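Local coordinates for iron transport multicopper oxidase FET3 (Saccharomyces cerevisiae, PDB 1ZPU), which uses copper centres and molecular oxygen to oxidise ferrous to ferric iron for high-affinity uptake by the yeast cell, and also oxidises cuprous copper, at residues Ile46-Gly51 against Cys81-Gly86; Gln111-Met116 against Glu141-Leu146; Val75-Gln80 against Tyr341-Val346. One frame throughout, in Å; residues are numbered along the deposited sequence.

Interaction 1 (Ile46-Gly51 against Cys81-Gly86)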
loop_
_atom_site.group_PDB
_atom_site.type_symbol
_atom_site.label_atom_id
_atom_site.label_comp_id
_atom_site.label_asym_id
_atom_site.label_seq_id
_atom_site.Cartn_x
_atom_site.Cartn_y
_atom_site.Cartn_z
ATOM N N ILE A 46 9.590 -10.767 14.247
ATOM C CA ILE A 46 9.702 -9.416 14.779
ATOM C C ILE A 46 8.898 -9.250 16.067
ATOM O O ILE A 46 7.685 -9.447 16.085
ATOM C CB ILE A 46 9.278 -8.347 13.736
ATOM C CG1 ILE A 46 10.006 -8.591 12.420
ATOM C CG2 ILE A 46 9.587 -6.945 14.243
ATOM C CD1 ILE A 46 9.456 -7.870 11.285
ATOM N N TYR A 47 9.597 -8.906 17.144
ATOM C CA TYR A 47 8.962 -8.506 18.385
ATOM C C TYR A 47 8.743 -7.010 18.326
ATOM O O TYR A 47 9.681 -6.236 18.530
ATOM C CB TYR A 47 9.860 -8.817 19.582
ATOM C CG TYR A 47 9.956 -10.280 19.890
ATOM C CD1 TYR A 47 11.025 -11.042 19.418
ATOM C CD2 TYR A 47 8.980 -10.916 20.658
ATOM C CE1 TYR A 47 11.115 -12.408 19.705
ATOM C CE2 TYR A 47 9.068 -12.266 20.942
ATOM C CZ TYR A 47 10.137 -13.007 20.463
ATOM O OH TYR A 47 10.227 -14.353 20.743
ATOM N N LEU A 48 7.516 -6.591 18.035
ATOM C CA LEU A 48 7.200 -5.164 18.030
ATOM C C LEU A 48 6.645 -4.768 19.390
ATOM O O LEU A 48 5.702 -5.381 19.895
ATOM C CB LEU A 48 6.201 -4.808 16.933
ATOM C CG LEU A 48 6.303 -3.462 16.210
ATOM C CD1 LEU A 48 4.992 -3.170 15.509
ATOM C CD2 LEU A 48 6.672 -2.297 17.093
ATOM N N THR A 49 7.247 -3.749 19.987
ATOM C CA THR A 49 6.774 -3.228 21.252
ATOM C C THR A 49 6.292 -1.804 21.079
ATOM O O THR A 49 7.019 -0.944 20.613
ATOM C CB THR A 49 7.865 -3.261 22.331
ATOM O OG1 THR A 49 8.383 -4.589 22.432
ATOM C CG2 THR A 49 7.299 -2.830 23.687
ATOM N N ASN A 50 5.054 -1.565 21.479
ATOM C CA ASN A 50 4.501 -0.226 21.488
ATOM C C ASN A 50 5.043 0.580 22.666
ATOM O O ASN A 50 4.624 0.386 23.807
ATOM C CB ASN A 50 2.971 -0.288 21.559
ATOM C CG ASN A 50 2.326 1.058 21.331
ATOM O OD1 ASN A 50 3.009 2.077 21.251
ATOM N ND2 ASN A 50 1.007 1.072 21.210
ATOM N N GLY A 51 5.981 1.478 22.381
ATOM C CA GLY A 51 6.559 2.340 23.408
ATOM C C GLY A 51 6.036 3.760 23.335
ATOM O O GLY A 51 6.569 4.657 23.987
ATOM N N CYS A 81 -6.026 -7.528 16.876
ATOM C CA CYS A 81 -6.475 -6.322 17.553
ATOM C C CYS A 81 -5.248 -5.403 17.686
ATOM O O CYS A 81 -4.122 -5.876 17.521
ATOM C CB CYS A 81 -7.139 -6.660 18.885
ATOM S SG CYS A 81 -6.096 -7.616 19.953
ATOM N N PRO A 82 -5.455 -4.088 17.933
ATOM C CA PRO A 82 -4.345 -3.126 17.949
ATOM C C PRO A 82 -3.373 -3.359 19.096
ATOM O O PRO A 82 -3.789 -3.839 20.162
ATOM C CB PRO A 82 -5.054 -1.784 18.172
ATOM C CG PRO A 82 -6.466 -2.010 17.804
ATOM C CD PRO A 82 -6.737 -3.415 18.211
ATOM N N ILE A 83 -2.101 -3.016 18.883
ATOM C CA ILE A 83 -1.100 -3.136 19.935
ATOM C C ILE A 83 -1.166 -1.941 20.875
ATOM O O ILE A 83 -0.852 -0.818 20.488
ATOM C CB ILE A 83 0.338 -3.281 19.402
ATOM C CG1 ILE A 83 0.437 -4.413 18.392
ATOM C CG2 ILE A 83 1.320 -3.533 20.545
ATOM C CD1 ILE A 83 1.570 -4.226 17.411
ATOM N N ALA A 84 -1.574 -2.205 22.112
ATOM C CA ALA A 84 -1.695 -1.176 23.141
ATOM C C ALA A 84 -0.328 -0.737 23.666
ATOM O O ALA A 84 0.618 -1.524 23.650
ATOM C CB ALA A 84 -2.552 -1.690 24.289
ATOM N N PRO A 85 -0.217 0.526 24.127
ATOM C CA PRO A 85 1.013 0.986 24.772
ATOM C C PRO A 85 1.506 0.020 25.846
ATOM O O PRO A 85 0.733 -0.379 26.718
ATOM C CB PRO A 85 0.600 2.319 25.401
ATOM C CG PRO A 85 -0.495 2.815 24.536
ATOM C CD PRO A 85 -1.225 1.601 24.040
ATOM N N GLY A 86 2.779 -0.356 25.765
ATOM C CA GLY A 86 3.393 -1.295 26.697
ATOM C C GLY A 86 3.444 -2.728 26.194
ATOM O O GLY A 86 4.300 -3.508 26.620
#

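Interaction 2 (Gln111-Met116 against Glu141-Leu146)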
loop_
_atom_site.group_PDB
_atom_site.type_symbol
_atom_site.label_atom_id
_atom_site.label_comp_id
_atom_site.label_asym_id
_atom_site.label_seq_id
_atom_site.Cartn_x
_atom_site.Cartn_y
_atom_site.Cartn_z
ATOM N N GLN A 111 -0.022 6.809 11.224
ATOM C CA GLN A 111 1.256 6.371 11.744
ATOM C C GLN A 111 2.397 6.252 10.699
ATOM O O GLN A 111 3.427 6.890 10.862
ATOM C CB GLN A 111 1.021 5.063 12.490
ATOM C CG GLN A 111 1.968 4.768 13.600
ATOM C CD GLN A 111 1.242 4.235 14.824
ATOM O OE1 GLN A 111 1.332 3.052 15.157
ATOM N NE2 GLN A 111 0.501 5.112 15.490
ATOM N N TYR A 112 2.250 5.484 9.624
ATOM C CA TYR A 112 3.433 5.326 8.748
ATOM C C TYR A 112 3.961 6.603 8.071
ATOM O O TYR A 112 5.165 6.720 7.853
ATOM C CB TYR A 112 3.379 4.129 7.787
ATOM C CG TYR A 112 2.757 4.326 6.420
ATOM C CD1 TYR A 112 3.470 4.905 5.359
ATOM C CD2 TYR A 112 1.472 3.860 6.165
ATOM C CE1 TYR A 112 2.888 5.041 4.092
ATOM C CE2 TYR A 112 0.888 3.987 4.928
ATOM C CZ TYR A 112 1.588 4.569 3.896
ATOM O OH TYR A 112 0.935 4.670 2.685
ATOM N N GLU A 113 3.087 7.556 7.749
ATOM C CA GLU A 113 3.559 8.877 7.311
ATOM C C GLU A 113 4.488 9.521 8.318
ATOM O O GLU A 113 5.367 10.263 7.941
ATOM C CB GLU A 113 2.419 9.852 7.004
ATOM C CG GLU A 113 1.985 9.836 5.533
ATOM C CD GLU A 113 2.842 10.694 4.602
ATOM O OE1 GLU A 113 4.099 10.674 4.635
ATOM O OE2 GLU A 113 2.230 11.401 3.793
ATOM N N ASP A 114 4.298 9.237 9.596
ATOM C CA ASP A 114 5.137 9.826 10.617
ATOM C C ASP A 114 6.421 9.031 10.847
ATOM O O ASP A 114 7.091 9.209 11.871
ATOM C CB ASP A 114 4.338 10.042 11.910
ATOM C CG ASP A 114 3.308 11.189 11.790
ATOM O OD1 ASP A 114 3.428 12.035 10.865
ATOM O OD2 ASP A 114 2.378 11.252 12.629
ATOM N N GLY A 115 6.759 8.151 9.901
ATOM C CA GLY A 115 8.100 7.559 9.848
ATOM C C GLY A 115 8.216 6.052 10.000
ATOM O O GLY A 115 9.283 5.486 9.712
ATOM N N MET A 116 7.138 5.397 10.441
ATOM C CA MET A 116 7.177 3.952 10.747
ATOM C C MET A 116 7.008 3.102 9.486
ATOM O O MET A 116 5.911 2.589 9.196
ATOM C CB MET A 116 6.140 3.596 11.810
ATOM C CG MET A 116 6.199 2.199 12.317
ATOM S SD MET A 116 5.101 2.019 13.767
ATOM C CE MET A 116 4.984 0.247 13.865
ATOM N N GLU A 141 6.423 11.682 0.209
ATOM C CA GLU A 141 6.206 13.103 0.521
ATOM C C GLU A 141 6.432 13.297 2.018
ATOM O O GLU A 141 6.458 12.318 2.767
ATOM C CB GLU A 141 4.814 13.592 0.109
ATOM C CG GLU A 141 3.667 13.157 1.041
ATOM C CD GLU A 141 3.303 11.687 0.892
ATOM O OE1 GLU A 141 2.590 11.350 -0.095
ATOM O OE2 GLU A 141 3.744 10.877 1.762
ATOM N N TRP A 142 6.592 14.547 2.446
ATOM C CA TRP A 142 6.830 14.837 3.851
ATOM C C TRP A 142 5.944 15.997 4.372
ATOM O O TRP A 142 5.797 17.038 3.709
ATOM C CB TRP A 142 8.319 15.121 4.058
ATOM C CG TRP A 142 8.701 15.222 5.476
ATOM C CD1 TRP A 142 9.151 16.328 6.129
ATOM C CD2 TRP A 142 8.660 14.178 6.436
ATOM N NE1 TRP A 142 9.399 16.042 7.448
ATOM C CE2 TRP A 142 9.097 14.726 7.667
ATOM C CE3 TRP A 142 8.280 12.834 6.389
ATOM C CZ2 TRP A 142 9.175 13.978 8.827
ATOM C CZ3 TRP A 142 8.361 12.087 7.565
ATOM C CH2 TRP A 142 8.806 12.668 8.759
ATOM N N TYR A 143 5.347 15.794 5.545
ATOM C CA TYR A 143 4.523 16.807 6.217
ATOM C C TYR A 143 5.290 17.387 7.376
ATOM O O TYR A 143 6.147 16.724 7.949
ATOM C CB TYR A 143 3.208 16.204 6.736
ATOM C CG TYR A 143 2.192 15.889 5.656
ATOM C CD1 TYR A 143 2.272 14.715 4.925
ATOM C CD2 TYR A 143 1.158 16.766 5.364
ATOM C CE1 TYR A 143 1.356 14.414 3.933
ATOM C CE2 TYR A 143 0.225 16.476 4.367
ATOM C CZ TYR A 143 0.339 15.293 3.658
ATOM O OH TYR A 143 -0.566 14.971 2.675
ATOM N N HIS A 144 4.977 18.630 7.719
ATOM C CA HIS A 144 5.593 19.312 8.853
ATOM C C HIS A 144 4.807 19.146 10.132
ATOM O O HIS A 144 5.296 19.448 11.209
ATOM C CB HIS A 144 5.716 20.786 8.533
ATOM C CG HIS A 144 6.873 21.094 7.649
ATOM N ND1 HIS A 144 7.414 22.359 7.542
ATOM C CD2 HIS A 144 7.627 20.287 6.869
ATOM C CE1 HIS A 144 8.440 22.319 6.711
ATOM N NE2 HIS A 144 8.585 21.076 6.288
ATOM N N ASP A 145 3.570 18.695 10.007
ATOM C CA ASP A 145 2.753 18.397 11.153
ATOM C C ASP A 145 2.497 16.902 11.199
ATOM O O ASP A 145 2.413 16.249 10.163
ATOM C CB ASP A 145 1.434 19.163 11.072
ATOM C CG ASP A 145 1.630 20.683 11.102
ATOM O OD1 ASP A 145 1.567 21.299 12.210
ATOM O OD2 ASP A 145 1.847 21.262 10.013
ATOM N N LEU A 146 2.371 16.367 12.406
ATOM C CA LEU A 146 2.041 14.964 12.614
ATOM C C LEU A 146 0.640 14.663 12.116
ATOM O O LEU A 146 -0.228 15.531 12.093
ATOM C CB LEU A 146 2.116 14.613 14.092
ATOM C CG LEU A 146 3.443 14.752 14.829
ATOM C CD1 LEU A 146 3.669 16.198 15.293
ATOM C CD2 LEU A 146 3.366 13.843 16.015
#

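Interaction 3 (Val75-Gln80 against Tyr341-Val346)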
loop_
_atom_site.group_PDB
_atom_site.type_symbol
_atom_site.label_atom_id
_atom_site.label_comp_id
_atom_site.label_asym_id
_atom_site.label_seq_id
_atom_site.Cartn_x
_atom_site.Cartn_y
_atom_site.Cartn_z
ATOM N N VAL A 75 -3.186 -6.101 10.150
ATOM C CA VAL A 75 -4.255 -5.129 9.987
ATOM C C VAL A 75 -5.198 -5.247 11.175
ATOM O O VAL A 75 -5.892 -6.256 11.313
ATOM C CB VAL A 75 -5.034 -5.321 8.666
ATOM C CG1 VAL A 75 -6.098 -4.259 8.541
ATOM C CG2 VAL A 75 -4.099 -5.257 7.475
ATOM N N PRO A 76 -5.188 -4.237 12.062
ATOM C CA PRO A 76 -6.108 -4.214 13.191
ATOM C C PRO A 76 -7.576 -4.329 12.765
ATOM O O PRO A 76 -7.985 -3.768 11.748
ATOM C CB PRO A 76 -5.800 -2.888 13.892
ATOM C CG PRO A 76 -4.935 -2.116 12.950
ATOM C CD PRO A 76 -4.255 -3.099 12.070
ATOM N N PHE A 77 -8.325 -5.115 13.537
ATOM C CA PHE A 77 -9.737 -5.458 13.300
ATOM C C PHE A 77 -10.051 -6.240 12.022
ATOM O O PHE A 77 -11.211 -6.446 11.676
ATOM C CB PHE A 77 -10.646 -4.244 13.517
ATOM C CG PHE A 77 -10.647 -3.770 14.931
ATOM C CD1 PHE A 77 -9.902 -2.665 15.302
ATOM C CD2 PHE A 77 -11.343 -4.469 15.904
ATOM C CE1 PHE A 77 -9.877 -2.237 16.620
ATOM C CE2 PHE A 77 -11.330 -4.054 17.230
ATOM C CZ PHE A 77 -10.593 -2.938 17.591
ATOM N N LEU A 78 -9.002 -6.691 11.344
ATOM C CA LEU A 78 -9.099 -7.685 10.280
ATOM C C LEU A 78 -8.378 -8.929 10.764
ATOM O O LEU A 78 -8.937 -10.040 10.794
ATOM C CB LEU A 78 -8.379 -7.196 9.025
ATOM C CG LEU A 78 -8.957 -6.239 7.980
ATOM C CD1 LEU A 78 -9.356 -6.996 6.728
ATOM C CD2 LEU A 78 -10.078 -5.368 8.506
ATOM N N THR A 79 -7.143 -8.709 11.194
ATOM C CA THR A 79 -6.148 -9.748 11.318
ATOM C C THR A 79 -5.672 -9.906 12.755
ATOM O O THR A 79 -5.184 -10.964 13.157
ATOM C CB THR A 79 -4.995 -9.382 10.363
ATOM O OG1 THR A 79 -5.186 -10.077 9.124
ATOM C CG2 THR A 79 -3.612 -9.682 10.950
ATOM N N GLN A 80 -5.837 -8.837 13.524
ATOM C CA GLN A 80 -5.347 -8.745 14.890
ATOM C C GLN A 80 -6.107 -7.617 15.555
ATOM O O GLN A 80 -6.757 -6.831 14.877
ATOM C CB GLN A 80 -3.876 -8.359 14.884
ATOM C CG GLN A 80 -3.648 -6.956 14.332
ATOM C CD GLN A 80 -2.206 -6.545 14.325
ATOM O OE1 GLN A 80 -1.381 -7.101 13.592
ATOM N NE2 GLN A 80 -1.890 -5.548 15.132
ATOM N N TYR A 341 -16.073 1.967 5.424
ATOM C CA TYR A 341 -15.579 0.954 6.343
ATOM C C TYR A 341 -15.612 1.453 7.782
ATOM O O TYR A 341 -15.028 2.490 8.109
ATOM C CB TYR A 341 -14.174 0.476 5.994
ATOM C CG TYR A 341 -13.654 -0.469 7.047
ATOM C CD1 TYR A 341 -14.119 -1.778 7.120
ATOM C CD2 TYR A 341 -12.736 -0.043 8.005
ATOM C CE1 TYR A 341 -13.660 -2.654 8.107
ATOM C CE2 TYR A 341 -12.273 -0.910 8.992
ATOM C CZ TYR A 341 -12.737 -2.212 9.033
ATOM O OH TYR A 341 -12.287 -3.072 9.999
ATOM N N THR A 342 -16.310 0.707 8.630
ATOM C CA THR A 342 -16.379 1.011 10.042
ATOM C C THR A 342 -15.960 -0.233 10.810
ATOM O O THR A 342 -16.658 -1.239 10.785
ATOM C CB THR A 342 -17.789 1.445 10.442
ATOM O OG1 THR A 342 -18.390 2.178 9.363
ATOM C CG2 THR A 342 -17.730 2.313 11.678
ATOM N N ALA A 343 -14.808 -0.152 11.468
ATOM C CA ALA A 343 -14.233 -1.251 12.239
ATOM C C ALA A 343 -15.211 -1.896 13.218
ATOM O O ALA A 343 -15.962 -1.196 13.897
ATOM C CB ALA A 343 -12.999 -0.772 12.981
ATOM N N PRO A 344 -15.205 -3.236 13.282
ATOM C CA PRO A 344 -16.081 -3.985 14.158
ATOM C C PRO A 344 -15.552 -4.091 15.597
ATOM O O PRO A 344 -14.413 -3.700 15.873
ATOM C CB PRO A 344 -16.125 -5.360 13.496
ATOM C CG PRO A 344 -14.856 -5.478 12.771
ATOM C CD PRO A 344 -14.336 -4.120 12.488
ATOM N N LYS A 345 -16.387 -4.611 16.499
ATOM C CA LYS A 345 -16.020 -4.775 17.912
ATOM C C LYS A 345 -15.060 -5.945 18.152
ATOM O O LYS A 345 -14.390 -6.010 19.189
ATOM C CB LYS A 345 -17.274 -4.943 18.773
ATOM C CG LYS A 345 -17.855 -3.627 19.303
ATOM C CD LYS A 345 -19.266 -3.794 19.859
ATOM C CE LYS A 345 -20.072 -2.512 19.692
ATOM N NZ LYS A 345 -21.507 -2.810 19.374
ATOM N N VAL A 346 -15.021 -6.871 17.195
ATOM C CA VAL A 346 -14.150 -8.043 17.247
ATOM C C VAL A 346 -13.509 -8.226 15.869
ATOM O O VAL A 346 -14.218 -8.222 14.860
ATOM C CB VAL A 346 -14.929 -9.340 17.651
ATOM C CG1 VAL A 346 -13.979 -10.518 17.830
ATOM C CG2 VAL A 346 -15.737 -9.122 18.923
#

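Interaction 1 (Ile46-Gly51 against Cys81-Gly86)
N50 and G86 join the two backbones at the end of strand 43-49: G86 N donates to N50 O (2.8 Å, nearly straight at 166°), while the 81-86 chain, with no regular structure, converges on the strand end, N50 CA and P85 CA being 4.9 Å apart. Within it, P85 and G86 have the backbone angles of a type II turn, and G86, with its positive phi, holds the place where a side chain would jam against the preceding carbonyl oxygen.

The N50 side chain does most of the remaining work. Its chi1 of -170° sets CG anti to the backbone N; from there ND2 donates to I83 O at 2.7 Å. The bond is bent, and ND2 stands above the carbonyl plane, 37° out of it. ND2 also donates to T55 O, and OD1 accepts from the backbone N of M52 in an Asx turn, so both ends of the amide are tied and its rotation is fixed. The rest of the side chain packs as it passes: N50 CB lies 3.8 Å from I83 CG2, and N50 CG is 3.7 Å from P85 CA.

Two residues earlier in the strand, L48 crosses I83 at about a right angle; they meet through their CD1 atoms, 4.1 Å apart. I83 also packs on M89 and Y91 of strand 88-94. T49 sends OG1 to the hydroxyl of T88, leaving its CG2 near G86 O.

At its start the 81-86 chain is anchored by the C81-C500 disulfide. L48 pairs with M89 through the backbone, so the N50-G86 bond lies just beyond the antiparallel pairing of strands 43-49 and 88-94, where a loop enters a sheet edge of the first plastocyanin-like (cupredoxin) beta-sandwich.

Interaction 2 (Gln111-Met116 against Glu141-Leu146)
E113 and D114, on a loop with a single 3-10 turn in the first cupredoxin domain, reach the end of strand 133-142 of the second domain and the chain that follows it. E113 bends at chi2 (-83°) and brings its carboxylate to that of E141. Their side chains cross at about a right angle, the carboxylate planes are 61° apart, and E113 OE2 lies 2.6 Å from E141 OE2.

E141 also bends at chi2, and its CG sits between the backbone N and the carbonyl carbon (chi1 76°). Its carboxylate is gripped by three backbone amides of the second domain: OE2 accepts from G197 N, and OE1 from F198 N and V199 N.

D114 lies across L146, with OD2 3.7 Å from L146 CB. Its two oxygens have partners elsewhere: OD1 in a salt bridge to R22 and OD2 as acceptor for V147 N at the start of helix 147-154.

Two aromatic rings meet E113 at different atoms. W142 brings CZ3 within 3.5 Å of E113 O. Y143, whose hydroxyl is hydrogen-bonded to P165 O and W467 NE1, turns a ring edge to the carboxylate, with CE1 3.1 Å from E113 OE2.

Interaction 3 (Val75-Gln80 against Tyr341-Val346)
The F77 ring lies against the backbone of P344-V346, with its CD2-CE2 side leading. K345 O and V346 C come near the plane of the ring at this edge, K345 O being 4.1 Å from F77 CE2, whereas P344 O approaches obliquely, 3.2 Å from F77 CD2. The Y341 ring has A343 N over one face, 3.6 Å above the plane and offset toward the rim, and it makes an edge-to-face pair with F460.

F77 CB packs against P344 CD (3.8 Å) and A343 CB (4.2 Å), with Y341 OH also close by. CG of F77 is anti to the carbonyl carbon (chi1 -65°), which starts the ring off toward P344 O. L78 adds its CD2, 3.5 Å from Y341 OH and set obliquely to that ring. An alanine in place of F77 would keep the CB contacts but would probably open a gap beside P344 O and K345 O and take from P82 CG its contact with F77 CE1.

The 75-80 chain is folded tightly on itself: V75 O accepts from both L78 N and T79 N, and F77 N donates to Q80 O. The carbonyl oxygen of F77 accepts from the hydroxyl of T348.

The contact joins a loop of the first cupredoxin domain to one of the third. F77 and L78 form backbone hydrogen bonds with T348 and L349 of helix 348-352, while the L78 side chain rests on V458 and F460 of strand 457-463 and on V476 of strand 474-479.

Overall arrangement
Interactions 1 and 3 share the long loop between strands 60-62 and 88-94: residues 75-80 lead straight into 81-86, the contact centres are about 16 Å apart, and P82 packs on F77 and P76. Interaction 1 stays within the first cupredoxin domain; interaction 2, its centre about 19 Å away and next along the chain, links that domain to the second, and L48 meets M116 between them. Interaction 3 ties the first domain to the third, its second segment coming last; the centres of interactions 2 and 3 are about 23 Å apart. The first domain is thus held to both others, and with the third it supplies the histidines of the type 2 and type 3 coppers.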